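Local structure of conserved hypothetical protein (Nitrosomonas europaea, 1XFS) at residues P72-V80 with W88-Y96; V113-Q121 with Y129-T137. The protein is of unknown function but belongs to the AHA1 family, related to activators of the Hsp90 ATPase, and probably has a Bet v 1-like fold. All coordinates share one frame; numbering follows the deposited sequence.

Interaction 1 of 2, residues P72-V80 with W88-Y96; sequences PNSGCFLEV and WTSALVKNY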
# COMPACT_ATOMS: atom_id res chain seq x y z
N PRO A 72 -1.76 20.43 -0.30
CA PRO A 72 -0.68 19.47 -0.56
C PRO A 72 -1.22 18.05 -0.42
O PRO A 72 -1.85 17.71 0.59
CB PRO A 72 0.35 19.81 0.52
CG PRO A 72 -0.52 20.27 1.66
CD PRO A 72 -1.52 21.17 0.95
N ASN A 73 -0.99 17.23 -1.44
CA ASN A 73 -1.45 15.84 -1.44
C ASN A 73 -0.22 14.93 -1.45
O ASN A 73 0.72 15.17 -2.20
CB ASN A 73 -2.30 15.54 -2.68
CG ASN A 73 -3.24 16.67 -3.04
OD1 ASN A 73 -2.81 17.72 -3.52
ND2 ASN A 73 -4.53 16.46 -2.82
N SER A 74 -0.23 13.90 -0.61
CA SER A 74 0.89 12.98 -0.54
C SER A 74 0.38 11.55 -0.65
O SER A 74 -0.48 11.12 0.11
CB SER A 74 1.65 13.17 0.77
OG SER A 74 2.76 12.30 0.85
N GLY A 75 0.92 10.82 -1.62
CA GLY A 75 0.50 9.44 -1.82
C GLY A 75 1.70 8.54 -2.03
O GLY A 75 2.85 8.99 -1.99
N CYS A 76 1.43 7.26 -2.28
CA CYS A 76 2.48 6.27 -2.47
C CYS A 76 2.15 5.33 -3.63
O CYS A 76 1.02 4.86 -3.74
CB CYS A 76 2.62 5.45 -1.18
SG CYS A 76 3.96 4.25 -1.13
N PHE A 77 3.11 5.07 -4.51
CA PHE A 77 2.87 4.14 -5.61
C PHE A 77 2.93 2.71 -5.06
O PHE A 77 3.75 2.40 -4.19
CB PHE A 77 3.92 4.32 -6.72
CG PHE A 77 3.73 5.57 -7.53
CD1 PHE A 77 2.62 5.71 -8.38
CD2 PHE A 77 4.62 6.63 -7.42
CE1 PHE A 77 2.41 6.90 -9.10
CE2 PHE A 77 4.42 7.83 -8.13
CZ PHE A 77 3.31 7.95 -8.97
N LEU A 78 2.05 1.85 -5.54
CA LEU A 78 2.00 0.47 -5.08
C LEU A 78 2.39 -0.52 -6.17
O LEU A 78 2.95 -1.58 -5.89
CB LEU A 78 0.61 0.13 -4.57
CG LEU A 78 0.10 1.03 -3.45
CD1 LEU A 78 -1.34 0.64 -3.10
CD2 LEU A 78 1.00 0.90 -2.22
N GLU A 79 2.06 -0.18 -7.41
CA GLU A 79 2.40 -1.03 -8.55
C GLU A 79 2.69 -0.14 -9.75
O GLU A 79 1.96 0.82 -10.01
CB GLU A 79 1.26 -2.00 -8.90
CG GLU A 79 1.60 -2.86 -10.12
CD GLU A 79 0.47 -3.78 -10.57
OE1 GLU A 79 0.45 -4.14 -11.76
OE2 GLU A 79 -0.38 -4.16 -9.73
N VAL A 80 3.76 -0.47 -10.45
CA VAL A 80 4.16 0.25 -11.64
C VAL A 80 4.50 -0.79 -12.69
O VAL A 80 5.61 -1.32 -12.72
CB VAL A 80 5.40 1.14 -11.40
CG1 VAL A 80 5.74 1.92 -12.67
CG2 VAL A 80 5.14 2.11 -10.25
N TRP A 88 -1.74 3.77 -7.15
CA TRP A 88 -1.20 4.62 -6.09
C TRP A 88 -2.27 4.77 -5.03
O TRP A 88 -3.45 4.55 -5.30
CB TRP A 88 -0.77 6.00 -6.64
CG TRP A 88 -1.87 6.85 -7.18
CD1 TRP A 88 -2.69 7.68 -6.48
CD2 TRP A 88 -2.26 6.95 -8.55
NE1 TRP A 88 -3.57 8.30 -7.33
CE2 TRP A 88 -3.34 7.87 -8.60
CE3 TRP A 88 -1.82 6.36 -9.74
CZ2 TRP A 88 -3.97 8.21 -9.80
CZ3 TRP A 88 -2.45 6.70 -10.93
CH2 TRP A 88 -3.52 7.62 -10.95
N THR A 89 -1.86 5.09 -3.81
CA THR A 89 -2.82 5.23 -2.74
C THR A 89 -2.54 6.45 -1.88
O THR A 89 -1.40 6.90 -1.79
CB THR A 89 -2.81 3.98 -1.81
OG1 THR A 89 -3.83 4.11 -0.82
CG2 THR A 89 -1.45 3.82 -1.12
N SER A 90 -3.59 7.02 -1.28
CA SER A 90 -3.39 8.16 -0.40
C SER A 90 -3.45 7.68 1.04
O SER A 90 -3.33 8.47 1.97
CB SER A 90 -4.44 9.26 -0.68
OG SER A 90 -5.75 8.81 -0.47
N ALA A 91 -3.63 6.37 1.23
CA ALA A 91 -3.69 5.78 2.57
C ALA A 91 -2.27 5.62 3.10
O ALA A 91 -2.05 5.43 4.30
CB ALA A 91 -4.38 4.42 2.52
N LEU A 92 -1.30 5.69 2.19
CA LEU A 92 0.11 5.56 2.55
C LEU A 92 0.90 6.69 1.90
O LEU A 92 0.47 7.24 0.88
CB LEU A 92 0.67 4.23 2.05
CG LEU A 92 0.03 2.91 2.50
CD1 LEU A 92 0.78 1.75 1.85
CD2 LEU A 92 0.10 2.80 4.02
N VAL A 93 2.04 7.03 2.49
CA VAL A 93 2.90 8.06 1.94
C VAL A 93 4.24 7.41 1.58
O VAL A 93 4.33 6.18 1.49
CB VAL A 93 3.10 9.25 2.93
CG1 VAL A 93 1.77 9.99 3.13
CG2 VAL A 93 3.64 8.76 4.26
N LYS A 94 5.27 8.21 1.37
CA LYS A 94 6.58 7.69 0.99
C LYS A 94 7.04 6.49 1.82
O LYS A 94 6.85 6.45 3.03
CB LYS A 94 7.63 8.80 1.06
CG LYS A 94 9.03 8.37 0.64
CD LYS A 94 10.01 9.54 0.70
CE LYS A 94 11.41 9.12 0.27
NZ LYS A 94 12.40 10.23 0.39
N ASN A 95 7.64 5.52 1.13
CA ASN A 95 8.17 4.31 1.75
C ASN A 95 7.11 3.45 2.44
O ASN A 95 7.41 2.68 3.35
CB ASN A 95 9.28 4.68 2.74
CG ASN A 95 10.52 5.25 2.05
OD1 ASN A 95 11.20 6.11 2.61
ND2 ASN A 95 10.80 4.77 0.85
N TYR A 96 5.86 3.58 1.99
CA TYR A 96 4.72 2.81 2.51
C TYR A 96 4.29 3.17 3.93
O TYR A 96 3.63 2.36 4.60
CB TYR A 96 5.03 1.31 2.48
CG TYR A 96 5.38 0.73 1.12
CD1 TYR A 96 4.47 0.76 0.07
CD2 TYR A 96 6.59 0.07 0.93
CE1 TYR A 96 4.76 0.14 -1.15
CE2 TYR A 96 6.89 -0.56 -0.28
CZ TYR A 96 5.96 -0.52 -1.32
OH TYR A 96 6.23 -1.16 -2.50

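Interaction 2 of 2, residues V113-Q121 with Y129-T137; sequences VMTAVIELQ and YTACAMHNT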
# COMPACT_ATOMS: atom_id res chain seq x y z
N VAL A 113 -9.72 9.35 1.47
CA VAL A 113 -8.69 8.33 1.32
C VAL A 113 -9.08 7.38 0.20
O VAL A 113 -10.21 6.89 0.15
CB VAL A 113 -8.52 7.50 2.62
CG1 VAL A 113 -7.45 6.45 2.42
CG2 VAL A 113 -8.17 8.41 3.78
N MSE A 114 -8.15 7.10 -0.71
CA MSE A 114 -8.48 6.20 -1.81
C MSE A 114 -7.26 5.51 -2.39
O MSE A 114 -6.12 5.90 -2.14
CB MSE A 114 -9.15 7.00 -2.94
CG MSE A 114 -8.22 8.02 -3.60
SE MSE A 114 -8.92 8.72 -5.27
CE MSE A 114 -9.16 10.58 -4.77
N THR A 115 -7.52 4.46 -3.16
CA THR A 115 -6.46 3.77 -3.88
C THR A 115 -6.97 3.78 -5.30
O THR A 115 -8.11 3.38 -5.57
CB THR A 115 -6.23 2.32 -3.42
OG1 THR A 115 -5.61 2.34 -2.12
CG2 THR A 115 -5.29 1.60 -4.40
N ALA A 116 -6.14 4.29 -6.20
CA ALA A 116 -6.49 4.40 -7.60
C ALA A 116 -5.79 3.32 -8.39
O ALA A 116 -4.59 3.08 -8.21
CB ALA A 116 -6.08 5.77 -8.12
N VAL A 117 -6.54 2.64 -9.24
CA VAL A 117 -5.97 1.61 -10.09
C VAL A 117 -6.25 2.07 -11.51
O VAL A 117 -7.41 2.29 -11.88
CB VAL A 117 -6.62 0.24 -9.84
CG1 VAL A 117 -6.08 -0.78 -10.85
CG2 VAL A 117 -6.33 -0.23 -8.42
N ILE A 118 -5.19 2.26 -12.28
CA ILE A 118 -5.32 2.70 -13.65
C ILE A 118 -4.82 1.59 -14.56
O ILE A 118 -3.68 1.15 -14.44
CB ILE A 118 -4.46 3.96 -13.92
CG1 ILE A 118 -4.86 5.08 -12.96
CG2 ILE A 118 -4.62 4.39 -15.36
CD1 ILE A 118 -6.34 5.43 -12.98
N GLU A 119 -5.67 1.12 -15.47
CA GLU A 119 -5.27 0.07 -16.38
C GLU A 119 -5.33 0.55 -17.82
O GLU A 119 -6.28 1.22 -18.21
CB GLU A 119 -6.16 -1.17 -16.21
CG GLU A 119 -6.00 -1.84 -14.86
CD GLU A 119 -6.76 -3.15 -14.77
OE1 GLU A 119 -6.63 -3.84 -13.73
OE2 GLU A 119 -7.49 -3.49 -15.72
N LEU A 120 -4.31 0.22 -18.60
CA LEU A 120 -4.25 0.63 -20.00
C LEU A 120 -4.22 -0.58 -20.92
O LEU A 120 -3.64 -1.62 -20.58
CB LEU A 120 -3.01 1.47 -20.27
CG LEU A 120 -2.80 2.75 -19.46
CD1 LEU A 120 -1.48 3.38 -19.87
CD2 LEU A 120 -3.95 3.71 -19.69
N GLN A 121 -4.84 -0.44 -22.08
CA GLN A 121 -4.86 -1.52 -23.04
C GLN A 121 -4.81 -0.91 -24.43
O GLN A 121 -5.65 -0.09 -24.79
CB GLN A 121 -6.14 -2.34 -22.87
CG GLN A 121 -6.25 -3.56 -23.78
CD GLN A 121 -7.50 -4.37 -23.51
OE1 GLN A 121 -7.67 -4.93 -22.42
NE2 GLN A 121 -8.40 -4.43 -24.49
N TYR A 129 -8.56 3.30 -21.62
CA TYR A 129 -8.22 3.75 -20.27
C TYR A 129 -9.30 3.38 -19.28
O TYR A 129 -10.47 3.72 -19.46
CB TYR A 129 -8.02 5.27 -20.27
CG TYR A 129 -7.88 5.90 -18.90
CD1 TYR A 129 -9.01 6.17 -18.12
CD2 TYR A 129 -6.63 6.22 -18.38
CE1 TYR A 129 -8.89 6.73 -16.85
CE2 TYR A 129 -6.50 6.78 -17.10
CZ TYR A 129 -7.63 7.04 -16.35
OH TYR A 129 -7.52 7.58 -15.09
N THR A 130 -8.91 2.69 -18.21
CA THR A 130 -9.86 2.30 -17.19
C THR A 130 -9.32 2.77 -15.84
O THR A 130 -8.19 2.45 -15.47
CB THR A 130 -10.07 0.77 -17.19
OG1 THR A 130 -10.57 0.35 -18.47
CG2 THR A 130 -11.06 0.35 -16.11
N ALA A 131 -10.12 3.55 -15.11
CA ALA A 131 -9.70 4.06 -13.81
C ALA A 131 -10.70 3.65 -12.73
O ALA A 131 -11.91 3.84 -12.89
CB ALA A 131 -9.57 5.58 -13.84
N CYS A 132 -10.20 3.09 -11.64
CA CYS A 132 -11.05 2.67 -10.53
C CYS A 132 -10.53 3.29 -9.25
O CYS A 132 -9.33 3.23 -8.97
CB CYS A 132 -11.05 1.14 -10.38
SG CYS A 132 -12.00 0.51 -8.95
N ALA A 133 -11.43 3.92 -8.50
CA ALA A 133 -11.07 4.54 -7.24
C ALA A 133 -11.68 3.66 -6.15
O ALA A 133 -12.90 3.49 -6.09
CB ALA A 133 -11.63 5.96 -7.15
N MSE A 134 -10.81 3.09 -5.32
CA MSE A 134 -11.23 2.20 -4.23
C MSE A 134 -11.34 2.96 -2.92
O MSE A 134 -10.44 3.70 -2.54
CB MSE A 134 -10.21 1.07 -4.07
CG MSE A 134 -9.95 0.26 -5.31
SE MSE A 134 -8.49 -1.00 -4.99
CE MSE A 134 -9.48 -2.34 -4.11
N HIS A 135 -12.46 2.78 -2.23
CA HIS A 135 -12.69 3.45 -0.95
C HIS A 135 -12.77 2.45 0.19
O HIS A 135 -12.92 1.25 -0.04
CB HIS A 135 -13.96 4.28 -1.02
CG HIS A 135 -13.99 5.23 -2.16
ND1 HIS A 135 -14.42 4.87 -3.42
CD2 HIS A 135 -13.56 6.52 -2.27
CE1 HIS A 135 -14.26 5.89 -4.25
NE2 HIS A 135 -13.74 6.90 -3.57
N ASN A 136 -12.70 2.94 1.42
CA ASN A 136 -12.74 2.06 2.58
C ASN A 136 -14.15 1.75 3.09
O ASN A 136 -14.36 0.71 3.71
CB ASN A 136 -11.87 2.63 3.72
CG ASN A 136 -12.18 4.09 4.05
OD1 ASN A 136 -11.30 4.83 4.51
ND2 ASN A 136 -13.42 4.51 3.84
N THR A 137 -15.10 2.62 2.80
CA THR A 137 -16.48 2.43 3.26
C THR A 137 -17.48 2.97 2.25
O THR A 137 -17.14 3.80 1.40
CB THR A 137 -16.72 3.16 4.59
OG1 THR A 137 -16.43 4.55 4.41
CG2 THR A 137 -15.82 2.60 5.68
O HOH W 1 -12.27 5.84 1.44
O HOH W 2 -8.95 0.54 -13.65
O HOH W 3 -8.19 -0.43 -19.91

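Interaction 1 of 2, residues P72-V80 with W88-Y96
Cys76 lays its side chain against the loop that follows Thr89: CB lies 3.3 Å from Val93 O and packs on Leu92 CB, while SG reaches the ring of Tyr96, 3.7 Å from CD1. SG stands anti to the backbone N (chi1 -175°), and this carries the sulfur to the Tyr96 ring in an oblique sulfur-aromatic contact. Leu78, which with Glu79 faces Ile87 in a classic beta bulge, brings its end to the same cluster. Its CD1 crosses Thr89 CG2 at 3.7 Å, and its CD2 meets the Tyr96 ring at the edge, near the ring plane, 4.0 Å from CE1. On the other face the Phe77 ring brings CD1 within 3.8 Å of Trp88 CB, and Phe59 of strand 58-64 packs on both aromatics. The backbone pairing is short: Cys76 and Thr89 form an antiparallel hydrogen-bonded pair, with Cys76 N to Thr89 O and Thr89 N to Cys76 O both at 2.9 Å. Beyond it the chain turns away through an ST turn, in which Thr89 OG1 accepts from Ala91 N at 3.1 Å. The same hydroxyl is also hydrogen-bonded to Thr115 OG1. Leu78 packs on Tyr96 of the second subunit, and Tyr96 on Leu78 of the second subunit. The chemistry is thus mostly apolar, sulfur, methyls and aromatic carbons filling the contact while two backbone bonds set the register.

Interaction 2 of 2, residues V113-Q121 with Y129-T137
Ile118 packs obliquely against Tyr129 in the tight half of this contact, bringing CG2 to 3.5 Å from Tyr129 CE2. Its CG1 is anti to the carbonyl carbon (chi1 -57°), and a further bend at chi2 swings CD1 to Ala131 CB; at 3.3 Å, this carbon pair is closer than usual van der Waals contact. Leu120 adds CD2 at 3.9 Å from Tyr129 CD2. This face is closed by helix 149-167, whose Ile157 meets Tyr129 and whose Trp153 meets Ala131, and by helix 22-30, which packs on Leu120. With alanine at Tyr129, Ile118 CG2 and Leu120 CD2 would probably lose the ring they pack against, and a gap would open beside Ile157. The face of Thr115, Val117, Glu119 and Thr130 is looser, though Pro98 and Arg97 of the second subunit pack on Thr115 and Met134. There SE of selenomethionine Met134 lies 4.1 Å from Val117 CG2, and water 3 joins Glu119 O, at 3.0 Å, to Thr130 OG1. Water 1 bridges the far end, donating to Val113 O and accepting from Asn136 N. Between the two faces runs a regular ladder of six backbone bonds; that from Met134 N to Thr115 O, at 2.7 Å, is nearly straight (172°). Strands crossing at 164°, with a long C-terminal helix over one face, are consistent with the antiparallel hairpin of a helix-grip sheet, as in Bet v 1-like proteins.

Interactions 1 and 2 belong to successive hairpins of one antiparallel sheet, joined where strand 85-89 runs beside strand 115-122. Trp88 O and Ala116 N form a probable backbone hydrogen bond at that seam, Trp88 CH2 packs on Ile118 CG1, and Ser90 OG packs on Val113 CA. Interaction 2 lies nearer the centre of the chain and is the more buried, with long regular pairing and helices over one face. Interaction 1 is only partly buried and has few backbone bonds, relying more on side chains from an irregular loop. Both reach the second subunit: Tyr96 O of one chain hydrogen-bonds Thr115 OG1 of the other, so segments 88-96 and 113-121 also meet across the dimer.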